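OxsB protein (Bacillus megaterium, PDB 5UL3) uses cobalamin, a [4Fe-4S] cluster and S-adenosylmethionine to contract the sugar ring of dAMP oxidatively into an oxetane aldehyde during oxetanocin A biosynthesis. Local coordinates at residues 241-246 and 284-289; 142-147 and 155-160. All coordinates share one frame; numbering follows the deposited sequence.

Interaction 1. Residues 241-246 and 284-289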
loop_
_atom_site.group_PDB
_atom_site.type_symbol
_atom_site.label_atom_id
_atom_site.label_comp_id
_atom_site.label_asym_id
_atom_site.label_seq_id
_atom_site.Cartn_x
_atom_site.Cartn_y
_atom_site.Cartn_z
ATOM N N GLY A 241 -12.134 9.456 -3.888
ATOM C CA GLY A 241 -12.565 9.843 -5.219
ATOM C C GLY A 241 -13.979 9.471 -5.629
ATOM O O GLY A 241 -14.496 10.034 -6.600
ATOM N N GLU A 242 -14.620 8.550 -4.901
ATOM C CA GLU A 242 -15.889 7.975 -5.357
ATOM C C GLU A 242 -16.970 9.037 -5.520
ATOM O O GLU A 242 -17.581 9.174 -6.584
ATOM C CB GLU A 242 -16.355 6.894 -4.377
ATOM C CG GLU A 242 -15.557 5.592 -4.420
ATOM C CD GLU A 242 -14.287 5.579 -3.549
ATOM O OE1 GLU A 242 -13.806 6.643 -3.100
ATOM O OE2 GLU A 242 -13.746 4.465 -3.348
ATOM N N TYR A 243 -17.260 9.770 -4.450
ATOM C CA TYR A 243 -18.318 10.773 -4.530
ATOM C C TYR A 243 -17.904 11.971 -5.365
ATOM O O TYR A 243 -18.760 12.620 -5.973
ATOM C CB TYR A 243 -18.715 11.247 -3.133
ATOM C CG TYR A 243 -19.342 10.192 -2.264
ATOM C CD1 TYR A 243 -19.775 8.990 -2.790
ATOM C CD2 TYR A 243 -19.506 10.415 -0.898
ATOM C CE1 TYR A 243 -20.342 8.024 -1.986
ATOM C CE2 TYR A 243 -20.070 9.459 -0.090
ATOM C CZ TYR A 243 -20.486 8.268 -0.632
ATOM O OH TYR A 243 -21.063 7.323 0.183
ATOM N N THR A 244 -16.604 12.271 -5.405
ATOM C CA THR A 244 -16.095 13.295 -6.305
ATOM C C THR A 244 -16.460 12.967 -7.751
ATOM O O THR A 244 -16.999 13.812 -8.476
ATOM C CB THR A 244 -14.579 13.416 -6.134
ATOM O OG1 THR A 244 -14.279 14.015 -4.867
ATOM C CG2 THR A 244 -13.955 14.259 -7.255
ATOM N N LEU A 245 -16.194 11.733 -8.179
ATOM C CA LEU A 245 -16.494 11.368 -9.565
ATOM C C LEU A 245 -17.997 11.327 -9.800
ATOM O O LEU A 245 -18.478 11.806 -10.831
ATOM C CB LEU A 245 -15.832 10.033 -9.927
ATOM C CG LEU A 245 -14.302 10.082 -10.048
ATOM C CD1 LEU A 245 -13.738 8.674 -10.200
ATOM C CD2 LEU A 245 -13.910 10.923 -11.249
ATOM N N ARG A 246 -18.758 10.793 -8.839
ATOM C CA ARG A 246 -20.216 10.876 -8.913
ATOM C C ARG A 246 -20.677 12.306 -9.187
ATOM O O ARG A 246 -21.565 12.543 -10.023
ATOM C CB ARG A 246 -20.829 10.376 -7.596
ATOM C CG ARG A 246 -22.337 10.540 -7.515
ATOM C CD ARG A 246 -22.798 10.513 -6.044
ATOM N NE ARG A 246 -22.321 11.669 -5.294
ATOM C CZ ARG A 246 -22.367 11.779 -3.970
ATOM N NH1 ARG A 246 -22.871 10.798 -3.235
ATOM N NH2 ARG A 246 -21.912 12.873 -3.382
ATOM N N LYS A 284 -18.518 0.721 3.797
ATOM C CA LYS A 284 -19.123 -0.518 4.270
ATOM C C LYS A 284 -19.868 -1.258 3.174
ATOM O O LYS A 284 -19.722 -2.481 3.028
ATOM C CB LYS A 284 -20.088 -0.240 5.420
ATOM C CG LYS A 284 -20.875 -1.464 5.832
ATOM C CD LYS A 284 -21.353 -1.355 7.277
ATOM C CE LYS A 284 -21.864 -2.701 7.790
ATOM N NZ LYS A 284 -22.151 -2.661 9.255
ATOM N N GLU A 285 -20.651 -0.524 2.390
ATOM C CA GLU A 285 -21.522 -1.171 1.422
ATOM C C GLU A 285 -21.581 -0.519 0.046
ATOM O O GLU A 285 -22.288 -1.044 -0.817
ATOM C CB GLU A 285 -22.947 -1.250 1.981
ATOM C CG GLU A 285 -23.489 0.094 2.442
ATOM C CD GLU A 285 -24.539 -0.060 3.528
ATOM O OE1 GLU A 285 -25.330 0.891 3.751
ATOM O OE2 GLU A 285 -24.568 -1.143 4.155
ATOM N N GLU A 286 -20.885 0.584 -0.206
ATOM C CA GLU A 286 -21.009 1.196 -1.519
ATOM C C GLU A 286 -19.823 0.928 -2.431
ATOM O O GLU A 286 -19.922 1.210 -3.622
ATOM C CB GLU A 286 -21.221 2.701 -1.393
ATOM C CG GLU A 286 -22.555 2.996 -0.685
ATOM C CD GLU A 286 -22.894 4.468 -0.635
ATOM O OE1 GLU A 286 -22.196 5.271 -1.278
ATOM O OE2 GLU A 286 -23.870 4.818 0.059
ATOM N N VAL A 287 -18.711 0.418 -1.913
ATOM C CA VAL A 287 -17.524 0.217 -2.734
ATOM C C VAL A 287 -17.358 -1.289 -2.932
ATOM O O VAL A 287 -17.037 -2.017 -1.973
ATOM C CB VAL A 287 -16.273 0.854 -2.112
ATOM C CG1 VAL A 287 -15.069 0.602 -2.994
ATOM C CG2 VAL A 287 -16.473 2.367 -1.971
ATOM N N PRO A 288 -17.610 -1.806 -4.138
ATOM C CA PRO A 288 -17.543 -3.256 -4.353
ATOM C C PRO A 288 -16.137 -3.697 -4.725
ATOM O O PRO A 288 -15.198 -2.896 -4.730
ATOM C CB PRO A 288 -18.514 -3.474 -5.525
ATOM C CG PRO A 288 -18.287 -2.221 -6.372
ATOM C CD PRO A 288 -17.967 -1.084 -5.375
ATOM N N THR A 289 -15.996 -4.987 -5.036
ATOM C CA THR A 289 -14.773 -5.570 -5.593
ATOM C C THR A 289 -14.079 -4.611 -6.555
ATOM O O THR A 289 -14.735 -4.084 -7.454
ATOM C CB THR A 289 -15.127 -6.864 -6.337
ATOM O OG1 THR A 289 -15.885 -7.724 -5.475
ATOM C CG2 THR A 289 -13.843 -7.583 -6.844
#
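Tyr243 and Glu242, neighbours on helix 242-252, each reach across to one residue at the end of helix 283-286. The tight, buried part is the approach of Glu242 to Val287, the first residue past that helix. The carboxylate of Glu242 swings round a bend at chi2 (86°), which lays OE2 3.7 Å from CG2 of Val287, while CG1 of the same valine is 4.1 Å from that oxygen. The two side chains cross almost perpendicularly. Val287 thus borders a polar site: OE1 of Glu242 is hydrogen-bonded to cobalamin and OE2 forms a salt bridge with Arg311. Segment 241-246 belongs to the Rossmann fold that houses cobalamin, and Gly241 N adds a weak hydrogen bond to the cofactor. Towards the more open side lies Glu286, partly exposed, and here a single hydrogen bond joins the segments. The phenol OH of Tyr243 donates to OE1 of Glu286 at 2.8 Å, arriving from above the carboxylate plane, 48° out of it, with the ring turned 51° against that plane. The same phenol oxygen also accepts from the backbone N of Asn282. Over one face of the Tyr243 ring, NH1 of Arg246 sits 3.6 Å above its plane, displaced towards the rim.

Interaction 2. Residues 142-147 and 155-160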
loop_
_atom_site.group_PDB
_atom_site.type_symbol
_atom_site.label_atom_id
_atom_site.label_comp_id
_atom_site.label_asym_id
_atom_site.label_seq_id
_atom_site.Cartn_x
_atom_site.Cartn_y
_atom_site.Cartn_z
ATOM N N THR A 142 -11.095 0.736 -7.507
ATOM C CA THR A 142 -12.304 0.942 -6.718
ATOM C C THR A 142 -13.116 2.140 -7.194
ATOM O O THR A 142 -14.337 2.154 -7.014
ATOM C CB THR A 142 -11.968 1.122 -5.225
ATOM O OG1 THR A 142 -11.178 2.305 -5.059
ATOM C CG2 THR A 142 -11.175 -0.072 -4.714
ATOM N N LEU A 143 -12.481 3.157 -7.768
ATOM C CA LEU A 143 -13.268 4.224 -8.385
ATOM C C LEU A 143 -14.089 3.672 -9.543
ATOM O O LEU A 143 -15.279 3.975 -9.679
ATOM C CB LEU A 143 -12.360 5.347 -8.858
ATOM C CG LEU A 143 -11.580 6.032 -7.748
ATOM C CD1 LEU A 143 -10.635 7.098 -8.355
ATOM C CD2 LEU A 143 -12.599 6.632 -6.753
ATOM N N SER A 144 -13.459 2.845 -10.379
ATOM C CA SER A 144 -14.175 2.189 -11.474
ATOM C C SER A 144 -15.336 1.357 -10.962
ATOM O O SER A 144 -16.468 1.471 -11.460
ATOM C CB SER A 144 -13.195 1.310 -12.273
ATOM O OG SER A 144 -13.878 0.516 -13.231
ATOM N N SER A 145 -15.081 0.474 -9.991
ATOM C CA SER A 145 -16.151 -0.435 -9.590
ATOM C C SER A 145 -17.295 0.300 -8.893
ATOM O O SER A 145 -18.466 -0.087 -9.056
ATOM C CB SER A 145 -15.608 -1.556 -8.711
ATOM O OG SER A 145 -15.124 -1.058 -7.453
ATOM N N TYR A 146 -16.981 1.348 -8.134
ATOM C CA TYR A 146 -18.027 2.187 -7.551
ATOM C C TYR A 146 -18.931 2.772 -8.644
ATOM O O TYR A 146 -20.163 2.682 -8.565
ATOM C CB TYR A 146 -17.386 3.296 -6.701
ATOM C CG TYR A 146 -18.396 4.356 -6.313
ATOM C CD1 TYR A 146 -19.257 4.163 -5.249
ATOM C CD2 TYR A 146 -18.538 5.509 -7.082
ATOM C CE1 TYR A 146 -20.221 5.120 -4.929
ATOM C CE2 TYR A 146 -19.496 6.457 -6.783
ATOM C CZ TYR A 146 -20.324 6.263 -5.703
ATOM O OH TYR A 146 -21.276 7.215 -5.421
ATOM N N LEU A 147 -18.326 3.382 -9.672
ATOM C CA LEU A 147 -19.107 3.992 -10.746
ATOM C C LEU A 147 -19.903 2.953 -11.533
ATOM O O LEU A 147 -21.047 3.219 -11.942
ATOM C CB LEU A 147 -18.184 4.763 -11.691
ATOM C CG LEU A 147 -17.533 6.009 -11.082
ATOM C CD1 LEU A 147 -16.535 6.633 -12.089
ATOM C CD2 LEU A 147 -18.564 7.046 -10.643
ATOM N N VAL A 155 -16.517 3.213 -17.639
ATOM C CA VAL A 155 -15.200 3.531 -17.103
ATOM C C VAL A 155 -14.164 2.757 -17.903
ATOM O O VAL A 155 -14.319 1.554 -18.125
ATOM C CB VAL A 155 -15.088 3.199 -15.601
ATOM C CG1 VAL A 155 -13.715 3.631 -15.045
ATOM C CG2 VAL A 155 -16.214 3.873 -14.809
ATOM N N GLU A 156 -13.115 3.451 -18.322
ATOM C CA GLU A 156 -11.956 2.833 -18.960
ATOM C C GLU A 156 -10.766 2.993 -18.027
ATOM O O GLU A 156 -10.545 4.080 -17.490
ATOM C CB GLU A 156 -11.670 3.474 -20.320
ATOM C CG GLU A 156 -10.252 3.227 -20.852
ATOM C CD GLU A 156 -10.227 2.419 -22.142
ATOM O OE1 GLU A 156 -11.321 2.098 -22.659
ATOM O OE2 GLU A 156 -9.115 2.106 -22.636
ATOM N N LEU A 157 -10.014 1.907 -17.831
ATOM C CA LEU A 157 -8.860 1.885 -16.937
ATOM C C LEU A 157 -7.587 1.767 -17.761
ATOM O O LEU A 157 -7.498 0.909 -18.650
ATOM C CB LEU A 157 -8.943 0.710 -15.962
ATOM C CG LEU A 157 -10.052 0.830 -14.898
ATOM C CD1 LEU A 157 -10.216 -0.488 -14.159
ATOM C CD2 LEU A 157 -9.653 1.952 -13.942
ATOM N N ILE A 158 -6.622 2.628 -17.462
ATOM C CA ILE A 158 -5.289 2.577 -18.047
ATOM C C ILE A 158 -4.294 2.522 -16.897
ATOM O O ILE A 158 -4.394 3.319 -15.955
ATOM C CB ILE A 158 -5.005 3.800 -18.937
ATOM C CG1 ILE A 158 -6.067 3.940 -20.033
ATOM C CG2 ILE A 158 -3.605 3.667 -19.572
ATOM C CD1 ILE A 158 -5.916 5.223 -20.829
ATOM N N ASP A 159 -3.331 1.591 -16.967
ATOM C CA ASP A 159 -2.377 1.396 -15.875
ATOM C C ASP A 159 -0.967 1.373 -16.456
ATOM O O ASP A 159 -0.607 0.430 -17.167
ATOM C CB ASP A 159 -2.657 0.095 -15.115
ATOM C CG ASP A 159 -1.889 0.007 -13.781
ATOM O OD1 ASP A 159 -0.942 0.795 -13.572
ATOM O OD2 ASP A 159 -2.254 -0.837 -12.926
ATOM N N MET A 160 -0.180 2.409 -16.150
ATOM C CA MET A 160 1.227 2.421 -16.553
ATOM C C MET A 160 2.046 1.322 -15.894
ATOM O O MET A 160 3.163 1.055 -16.354
ATOM C CB MET A 160 1.858 3.773 -16.233
ATOM C CG MET A 160 1.298 4.910 -17.074
ATOM S SD MET A 160 2.198 6.428 -16.779
ATOM C CE MET A 160 3.734 6.067 -17.677
#
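With chi1 at 172°, Ser144 turns OG away from its own backbone N and out towards strand 154-159; Val155 places CG1 in the corresponding position (chi1 -176°), and the two atoms meet at 3.6 Å. The other valine branch, CG2, lies beside its own N and serves a different partner: it packs against Leu147, 3.8 Å from CB and 3.9 Å from CD1, the two side chains crossing nearly at right angles. Val155 is therefore shared between residues one helical turn apart, its methyls divided between them. Leu157, two residues along the strand, comes in over Ser144, with CD1 3.9 Å from OG and CD2 4.0 Å from CB. Helix 138-149 and strand 154-159 belong to a beta-alpha-beta unit that starts with strand 119-124, part of the Rossmann fold that houses cobalamin. Their short segments run antiparallel, at 168°, with axes 8.9 Å apart. No hydrogen bond links the two segments, yet the buried hydroxyl of Ser144 is satisfied by Ser291 from a loop that also touches Leu157. Leu122 of the adjacent parallel strand 119-124 extends the apolar layer, touching Val155 as well as Leu143, and Leu143 in turn touches the cofactor.

Interaction 2 comes first along the chain and closes before interaction 1 opens; their centres are 11 Å apart, on the same side of the chain's centre. Helix 138-149 joins them. Its side towards strand 154-159, an outermost strand of the mixed sheet, carries interaction 2, whereas Leu143 and Tyr146 pack on Glu242 and its neighbours on helix 242-252: CD2 of Leu143 is 3.3 Å from N of Glu242. Ser145 faces the other half of interaction 1, its OG 3.3 Å from O of Pro288, at most a weak, probable hydrogen bond. The 284-289 segment thus rests against the Rossmann domain, and helices 138-149 (Thr142, Leu143) and 242-252 (Glu242) each contribute to the cobalamin pocket.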